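Local coordinates for hydroxyethylthiazole kinase (Pyrococcus horikoshii, PDB 3HPD), which transfers a phosphate from ATP to the hydroxyl group of 4-methyl-5-(2-hydroxyethyl)thiazole, a magnesium-dependent step of thiamine biosynthesis, at the interface of chains A and B. Residues are numbered along the deposited sequence; one frame, centred on the assembly and turned at random. Chains: chain A/B, Hydroxyethylthiazole kinase.

Contact 1: the interface of chains A and B. Residues chain A 234-237, 240; chain B 240-241, 243-244.
B:Asp244 reaches from helix 235-248 of chain B to the N-terminal turn of the same helix in chain A, where its carboxylate accepts hydrogen bonds from two backbone amides and a hydroxyl. OD1 takes A:Ser237 N at 2.9 Å on its syn lone pair, in a fairly straight bond (157° at H). The same oxygen accepts A:Gly236 N, placed nearly along the C-O axis, in a strongly bent and so poorly directed bond (116° at H). The other oxygen, OD2, receives the A:Ser237 hydroxyl OG at 2.6 Å, again on its syn side. A:Ser237 OG stands beside its own backbone N (chi1 -61°), which lets amide and hydroxyl of one residue each engage a carboxylate oxygen and fix the rotation of the group. The helix dipole would probably add to the attraction. Within chain B, the side-chain nitrogen NZ of B:Lys241 forms a long salt bridge of 4.0 Å to OD2 of B:Asp244.

Apolar contacts frame this cap. A:Tyr234 brings CB, not its ring, to 3.5 Å from B:Asp244 CG. Methylene CB of B:Tyr243 lies 3.6 Å from A:Gly236 CA, while the CG1 methyl of B:Val240 rests against A:Ser237 CA. A:Val240 and B:Val240 meet by their CG2 methyls at 3.7 Å, the side chains crossing at about a right angle. The carboxylate thus caps a helix of the neighbouring chain, and would hold the two chains together if the deposited trimer is the working form, as is likely.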
# COMPACT_ATOMS: atom_id res chain seq x y z
N TYR A 234 7.94 -18.88 -3.98
CA TYR A 234 8.12 -18.09 -2.77
C TYR A 234 7.17 -16.89 -2.75
O TYR A 234 6.85 -16.33 -3.80
CB TYR A 234 9.58 -17.67 -2.68
CG TYR A 234 10.49 -18.84 -2.98
CD1 TYR A 234 10.52 -19.96 -2.14
CD2 TYR A 234 11.27 -18.86 -4.13
CE1 TYR A 234 11.32 -21.07 -2.45
CE2 TYR A 234 12.07 -19.97 -4.45
CZ TYR A 234 12.08 -21.06 -3.61
OH TYR A 234 12.87 -22.15 -3.92
N PRO A 235 6.71 -16.47 -1.55
CA PRO A 235 5.78 -15.36 -1.30
C PRO A 235 5.88 -14.07 -2.09
O PRO A 235 4.87 -13.57 -2.58
CB PRO A 235 5.93 -15.12 0.21
CG PRO A 235 6.27 -16.46 0.73
CD PRO A 235 7.29 -16.94 -0.28
N GLY A 236 7.08 -13.50 -2.20
CA GLY A 236 7.24 -12.26 -2.94
C GLY A 236 6.98 -12.40 -4.43
O GLY A 236 6.15 -11.70 -5.00
N SER A 237 7.70 -13.32 -5.06
CA SER A 237 7.55 -13.56 -6.50
C SER A 237 6.17 -14.13 -6.82
O SER A 237 5.60 -13.85 -7.87
CB SER A 237 8.63 -14.53 -6.99
OG SER A 237 9.92 -13.98 -6.77
N VAL A 240 3.56 -11.34 -7.05
CA VAL A 240 3.67 -10.64 -8.33
C VAL A 240 2.99 -11.41 -9.46
O VAL A 240 2.28 -10.83 -10.29
CB VAL A 240 5.16 -10.42 -8.71
CG1 VAL A 240 5.27 -9.87 -10.13
CG2 VAL A 240 5.82 -9.46 -7.73
N VAL B 240 10.93 -7.38 -4.13
CA VAL B 240 10.18 -8.64 -4.22
C VAL B 240 10.95 -9.80 -3.58
O VAL B 240 10.37 -10.62 -2.86
CB VAL B 240 9.89 -8.99 -5.71
CG1 VAL B 240 9.29 -10.39 -5.80
CG2 VAL B 240 8.93 -7.97 -6.31
N LYS B 241 12.24 -9.87 -3.85
CA LYS B 241 13.07 -10.94 -3.31
C LYS B 241 13.25 -10.91 -1.79
O LYS B 241 13.63 -11.91 -1.19
CB LYS B 241 14.44 -10.93 -3.99
CG LYS B 241 14.39 -11.28 -5.47
CD LYS B 241 14.04 -12.75 -5.69
CE LYS B 241 14.06 -13.12 -7.17
NZ LYS B 241 13.95 -14.59 -7.39
N TYR B 243 10.88 -10.66 0.43
CA TYR B 243 9.85 -11.54 0.96
C TYR B 243 10.21 -12.99 0.68
O TYR B 243 9.98 -13.87 1.52
CB TYR B 243 8.50 -11.23 0.31
CG TYR B 243 8.11 -9.78 0.47
CD1 TYR B 243 7.65 -9.29 1.70
CD2 TYR B 243 8.24 -8.89 -0.59
CE1 TYR B 243 7.34 -7.95 1.87
CE2 TYR B 243 7.92 -7.53 -0.43
CZ TYR B 243 7.47 -7.07 0.80
OH TYR B 243 7.14 -5.74 0.96
N ASP B 244 10.75 -13.25 -0.51
CA ASP B 244 11.13 -14.61 -0.88
C ASP B 244 12.11 -15.17 0.13
O ASP B 244 11.97 -16.31 0.58
CB ASP B 244 11.77 -14.64 -2.27
CG ASP B 244 10.76 -14.48 -3.38
OD1 ASP B 244 9.55 -14.33 -3.08
OD2 ASP B 244 11.17 -14.50 -4.56

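Contact 2: the interface of chains A and B. Residues chain A 25, 188-191, 239; chain B 28, 31-32, 35.
The 3-10 helix 185-189 of chain A opens at A:Val190 and A:Thr191 into an extended stretch that lies against helix 27-37 of chain B. B:Asn32 reads this backbone with both ends of its amide. OD1 accepts A:Thr191 N at 2.7 Å in an almost straight bond lying in the carbonyl plane (174° at H); ND2 is linked through water 2 to A:Thr191 O. B:Asn28 ND2 shares that water and also donates to A:Val25 O at 2.9 Å, a partner close to its amide plane. With OG1 anti to the backbone N (chi1 -165°), the CG2 methyl of A:Thr191 falls between N and the carbonyl carbon, from where it touches B:Asn32 CG at 3.7 Å and B:Ala31 CB. B:Leu35 lays CD1 along A:Val190 and A:Thr191, 3.5 Å from A:Thr191 CA. The guanidinium NH1 of A:Arg189 makes a weak hydrogen bond to B:Leu35 O. The A:His239 ring, with A:Val190 CG1 over one face, is turned 61° to the B:Asn32 amide, in contact but not bonded to it. Water 1 bridges the two backbones, 2.7 Å from A:Arg189 O and 2.8 Å from B:Asn32 O.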
# COMPACT_ATOMS: atom_id res chain seq x y z
N VAL A 25 -4.44 -1.93 4.07
CA VAL A 25 -3.47 -2.94 3.67
C VAL A 25 -3.66 -3.41 2.23
O VAL A 25 -2.70 -3.82 1.58
CB VAL A 25 -3.55 -4.17 4.61
CG1 VAL A 25 -2.52 -5.22 4.21
CG2 VAL A 25 -3.33 -3.74 6.05
N GLY A 188 -1.73 -18.35 1.60
CA GLY A 188 -1.71 -18.06 3.03
C GLY A 188 -0.54 -17.19 3.44
O GLY A 188 -0.52 -16.67 4.56
N ARG A 189 0.44 -17.03 2.55
CA ARG A 189 1.61 -16.21 2.85
C ARG A 189 1.59 -14.85 2.16
O ARG A 189 2.59 -14.13 2.15
CB ARG A 189 2.89 -16.96 2.47
CG ARG A 189 3.09 -18.27 3.21
CD ARG A 189 2.92 -18.11 4.72
NE ARG A 189 3.34 -19.32 5.43
CZ ARG A 189 4.54 -19.51 5.95
NH1 ARG A 189 5.47 -18.56 5.86
NH2 ARG A 189 4.83 -20.66 6.55
N VAL A 190 0.44 -14.51 1.58
CA VAL A 190 0.28 -13.21 0.92
C VAL A 190 -0.93 -12.58 1.60
O VAL A 190 -2.00 -13.18 1.66
CB VAL A 190 0.02 -13.37 -0.59
CG1 VAL A 190 -0.11 -12.00 -1.25
CG2 VAL A 190 1.17 -14.15 -1.22
N THR A 191 -0.78 -11.36 2.11
CA THR A 191 -1.88 -10.72 2.81
C THR A 191 -3.00 -10.19 1.92
O THR A 191 -2.76 -9.71 0.80
CB THR A 191 -1.36 -9.58 3.71
OG1 THR A 191 -2.39 -9.20 4.64
CG2 THR A 191 -0.97 -8.36 2.87
N HIS A 239 3.37 -13.47 -5.22
CA HIS A 239 2.42 -12.35 -5.16
C HIS A 239 2.38 -11.62 -6.50
O HIS A 239 1.31 -11.32 -7.03
CB HIS A 239 2.84 -11.38 -4.05
CG HIS A 239 1.91 -10.22 -3.88
ND1 HIS A 239 2.22 -9.12 -3.10
CD2 HIS A 239 0.67 -9.98 -4.38
CE1 HIS A 239 1.22 -8.26 -3.13
NE2 HIS A 239 0.26 -8.76 -3.89
N ASN B 28 0.82 -2.82 3.68
CA ASN B 28 0.90 -4.09 2.95
C ASN B 28 2.25 -4.76 3.08
O ASN B 28 2.39 -5.96 3.27
CB ASN B 28 0.62 -3.82 1.47
CG ASN B 28 0.54 -5.09 0.66
OD1 ASN B 28 1.53 -5.54 0.08
ND2 ASN B 28 -0.64 -5.68 0.64
N ALA B 31 2.98 -6.31 6.49
CA ALA B 31 2.08 -7.45 6.67
C ALA B 31 2.66 -8.64 5.92
O ALA B 31 2.71 -9.75 6.44
CB ALA B 31 0.69 -7.13 6.14
N ASN B 32 3.09 -8.41 4.68
CA ASN B 32 3.66 -9.48 3.88
C ASN B 32 5.02 -9.93 4.39
O ASN B 32 5.40 -11.08 4.21
CB ASN B 32 3.74 -9.07 2.41
CG ASN B 32 2.42 -9.24 1.69
OD1 ASN B 32 1.68 -10.18 1.97
ND2 ASN B 32 2.13 -8.34 0.76
N LEU B 35 4.13 -12.31 7.18
CA LEU B 35 3.63 -13.58 6.66
C LEU B 35 4.76 -14.43 6.07
O LEU B 35 4.80 -15.65 6.27
CB LEU B 35 2.56 -13.35 5.59
CG LEU B 35 1.19 -12.86 6.08
CD1 LEU B 35 0.32 -12.52 4.87
CD2 LEU B 35 0.52 -13.93 6.94
O HOH W 1 4.72 -12.52 1.94
O HOH W 2 -0.66 -8.54 -0.54

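Contact 3: the interface of chains A and B. Residues chain A 24-25, 65-66, 191; chain B 27, 31, 43.
A:Val25 lies between B:Met43 and B:Met27 at the apolar centre: its CG2 methyl meets CG of B:Met43 at 3.9 Å, the two side chains crossing at about a right angle, and also approaches SD of B:Met27. In this Thz-kinase family member B:Met43, at the end of strand 40-43, is a predicted substrate-binding residue, so the contact probably borders the thiazole pocket. B:Met27, in the first turn of helix 27-37, covers the neighbouring stretch of A:Phe24 and A:Val25. CG of B:Met27 lies 3.8 Å from A:Phe24 CB, and the bend at chi2 (-82°) brings SD alongside the same methylene. B:Met27 CB also packs 3.9 Å from A:Val25 CA. An alanine in place of B:Met27 would probably open a gap beside A:Phe24 CB and leave that methylene without its thioether partner.

Toward the rim, the A:Phe24 carbonyl O comes 3.6 Å from B:Met27 CB. The A:Thr66 methyl CG2 lies 3.6 Å from B:Met43 O, and A:Gly65 O approaches the same carbonyl without bonding. Behind this front, within chain A, the A:Thr66 hydroxyl OG1 accepts A:Phe24 N at 3.0 Å (162° at H), pinning the loop that presents A:Phe24.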
# COMPACT_ATOMS: atom_id res chain seq x y z
N PHE A 24 -6.68 -0.23 4.49
CA PHE A 24 -5.37 0.31 4.15
C PHE A 24 -4.33 -0.68 3.65
O PHE A 24 -3.43 -0.30 2.89
CB PHE A 24 -4.81 1.07 5.35
CG PHE A 24 -5.69 2.19 5.81
CD1 PHE A 24 -6.06 3.21 4.93
CD2 PHE A 24 -6.16 2.24 7.11
CE1 PHE A 24 -6.89 4.25 5.34
CE2 PHE A 24 -7.00 3.27 7.54
CZ PHE A 24 -7.36 4.28 6.65
N VAL A 25 -4.44 -1.93 4.07
CA VAL A 25 -3.47 -2.94 3.67
C VAL A 25 -3.66 -3.41 2.23
O VAL A 25 -2.70 -3.82 1.58
CB VAL A 25 -3.55 -4.17 4.61
CG1 VAL A 25 -2.52 -5.22 4.21
CG2 VAL A 25 -3.33 -3.74 6.05
N GLY A 65 -11.52 -4.39 6.89
CA GLY A 65 -10.22 -4.75 7.44
C GLY A 65 -9.53 -3.79 8.40
O GLY A 65 -8.88 -4.23 9.36
N THR A 66 -9.63 -2.49 8.14
CA THR A 66 -9.00 -1.50 9.01
C THR A 66 -9.98 -0.37 9.31
O THR A 66 -9.63 0.80 9.25
CB THR A 66 -7.75 -0.88 8.34
OG1 THR A 66 -8.12 -0.29 7.08
CG2 THR A 66 -6.68 -1.94 8.11
N THR A 191 -0.78 -11.36 2.11
CA THR A 191 -1.88 -10.72 2.81
C THR A 191 -3.00 -10.19 1.92
O THR A 191 -2.76 -9.71 0.80
CB THR A 191 -1.36 -9.58 3.71
OG1 THR A 191 -2.39 -9.20 4.64
CG2 THR A 191 -0.97 -8.36 2.87
N MET B 27 1.74 -0.48 5.27
CA MET B 27 0.65 -1.38 5.63
C MET B 27 0.75 -2.78 5.00
O MET B 27 0.77 -3.78 5.71
CB MET B 27 -0.69 -0.76 5.22
CG MET B 27 -1.19 0.37 6.11
SD MET B 27 -2.01 -0.21 7.62
CE MET B 27 -2.19 1.36 8.53
N ALA B 31 2.98 -6.31 6.49
CA ALA B 31 2.08 -7.45 6.67
C ALA B 31 2.66 -8.64 5.92
O ALA B 31 2.71 -9.75 6.44
CB ALA B 31 0.69 -7.13 6.14
N MET B 43 -3.61 -5.50 11.25
CA MET B 43 -3.53 -4.04 11.32
C MET B 43 -4.87 -3.51 11.81
O MET B 43 -5.90 -3.74 11.18
CB MET B 43 -3.20 -3.46 9.94
CG MET B 43 -1.72 -3.44 9.59
SD MET B 43 -0.94 -5.07 9.58
CE MET B 43 0.74 -4.64 9.12

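The contacts follow one another along the interface of chains A and B: the C-alpha centres of contact 1 and contact 2 are about 10 Å apart, those of contact 2 and contact 3 about 9 Å, and those of contact 1 and contact 3 about 18 Å. Contact 2 and contact 3 share A:Val25, A:Thr191 and B:Ala31 and use helix 27-37 of chain B; helix 235-248 of chain A enters contact 1 and contact 2. The pairing is not an exact two-fold, and the deposited assembly holds three copies, consistent with a trimer whose predicted substrate site lies toward contact 3.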